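Laccase (Uncultured bacterium, PDB 4F7K) probably oxidises phenolic and related substrates with copper centres while reducing dioxygen to water, as laccases of the multicopper oxidase family do. Local coordinates at residues P177-R180 with G181-V184. Sequence-based numbering, arbitrary orientation.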
loop_
_atom_site.group_PDB
_atom_site.type_symbol
_atom_site.label_atom_id
_atom_site.label_comp_id
_atom_site.label_asym_id
_atom_site.label_seq_id
_atom_site.Cartn_x
_atom_site.Cartn_y
_atom_site.Cartn_z
ATOM N N PRO A 177 3.792 21.190 10.846
ATOM C CA PRO A 177 3.235 21.350 12.177
ATOM C C PRO A 177 1.719 21.453 12.082
ATOM O O PRO A 177 1.194 22.121 11.191
ATOM C CB PRO A 177 3.850 22.664 12.662
ATOM C CG PRO A 177 4.180 23.440 11.405
ATOM C CD PRO A 177 4.193 22.478 10.241
ATOM N N VAL A 178 1.036 20.781 12.995
ATOM C CA VAL A 178 -0.422 20.707 12.988
ATOM C C VAL A 178 -0.957 21.357 14.272
ATOM O O VAL A 178 -0.285 21.335 15.309
ATOM C CB VAL A 178 -0.842 19.222 12.785
ATOM C CG1 VAL A 178 -2.154 18.863 13.456
ATOM C CG2 VAL A 178 -0.864 18.885 11.302
ATOM N N ARG A 179 -2.143 21.962 14.200
ATOM C CA ARG A 179 -2.703 22.680 15.357
ATOM C C ARG A 179 -3.795 21.853 16.025
ATOM O O ARG A 179 -4.439 21.038 15.370
ATOM C CB ARG A 179 -3.255 24.056 14.948
ATOM C CG ARG A 179 -2.234 24.985 14.262
ATOM C CD ARG A 179 -2.746 26.410 14.140
ATOM N NE ARG A 179 -3.599 26.612 12.966
ATOM C CZ ARG A 179 -4.203 27.766 12.660
ATOM N NH1 ARG A 179 -4.061 28.839 13.439
ATOM N NH2 ARG A 179 -4.958 27.855 11.569
ATOM N N ARG A 180 -3.980 22.049 17.329
ATOM C CA ARG A 180 -5.086 21.445 18.067
ATOM C C ARG A 180 -6.394 22.028 17.528
ATOM O O ARG A 180 -6.554 23.249 17.467
ATOM C CB ARG A 180 -4.921 21.753 19.555
ATOM C CG ARG A 180 -5.963 21.146 20.481
ATOM C CD ARG A 180 -5.934 21.862 21.826
ATOM N NE ARG A 180 -6.646 23.140 21.770
ATOM C CZ ARG A 180 -6.514 24.128 22.654
ATOM N NH1 ARG A 180 -5.684 24.015 23.682
ATOM N NH2 ARG A 180 -7.215 25.242 22.500
ATOM N N GLY A 181 -7.317 21.163 17.122
ATOM C CA GLY A 181 -8.529 21.615 16.441
ATOM C C GLY A 181 -8.466 21.526 14.920
ATOM O O GLY A 181 -9.476 21.708 14.250
ATOM N N ASP A 182 -7.290 21.254 14.355
ATOM C CA ASP A 182 -7.197 20.974 12.915
ATOM C C ASP A 182 -7.913 19.689 12.557
ATOM O O ASP A 182 -7.971 18.758 13.364
ATOM C CB ASP A 182 -5.749 20.870 12.437
ATOM C CG ASP A 182 -5.106 22.225 12.216
ATOM O OD1 ASP A 182 -5.842 23.233 12.149
ATOM O OD2 ASP A 182 -3.858 22.280 12.126
ATOM N N ARG A 183 -8.480 19.646 11.359
ATOM C CA ARG A 183 -9.000 18.402 10.818
ATOM C C ARG A 183 -7.957 17.810 9.895
ATOM O O ARG A 183 -7.600 18.430 8.898
ATOM C CB ARG A 183 -10.288 18.629 10.034
ATOM C CG ARG A 183 -10.824 17.323 9.445
ATOM C CD ARG A 183 -12.302 17.375 9.217
ATOM N NE ARG A 183 -13.046 17.165 10.447
ATOM C CZ ARG A 183 -14.368 17.076 10.508
ATOM N NH1 ARG A 183 -15.096 17.183 9.405
ATOM N NH2 ARG A 183 -14.955 16.876 11.673
ATOM N N VAL A 184 -7.474 16.611 10.215
ATOM C CA VAL A 184 -6.450 15.981 9.374
ATOM C C VAL A 184 -6.950 14.770 8.621
ATOM O O VAL A 184 -7.688 13.961 9.167
ATOM C CB VAL A 184 -5.171 15.601 10.170
ATOM C CG1 VAL A 184 -4.563 16.830 10.809
ATOM C CG2 VAL A 184 -5.458 14.499 11.213
#
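Asp182 reaches back across a tight turn and grips the backbone of Arg179 at both of its polar atoms. Asp182 OD2 accepts the amide N of Arg179 at 2.7 Å; the bond is nearly straight (161°), though the donor comes from above the carboxylate plane, while Asp182 N donates to Arg179 O at 3.0 Å. With CG anti to its carbonyl carbon (chi1 -80°), the carboxylate folds back over the turn, and OD2 also lies 3.4 Å from Arg179 CB. Alongside this buried carboxylate, Val178 CG1 meets Val184 CG1 at 4.1 Å, and both valines rest on Val239 of strand 232-239. The outer side is looser: the exposed Arg179 chain bends so that NE stays 4.1 Å from Asp182 OD1, too far for a salt bridge, and exposed Arg180 touches the turn through CB, 3.5 Å from Gly181 N. Were Asp182 an alanine, the Arg179 amide would probably lose its acceptor within the turn, leaving one backbone bond between these two residues. Gly181, its phi positive (97°), occupies the third position, where a side chain would clash with Arg180 O. Arg179 to Asp182 form a type II beta turn, which leads into strand 183-190 of a cupredoxin-like domain characteristic of multicopper oxidases.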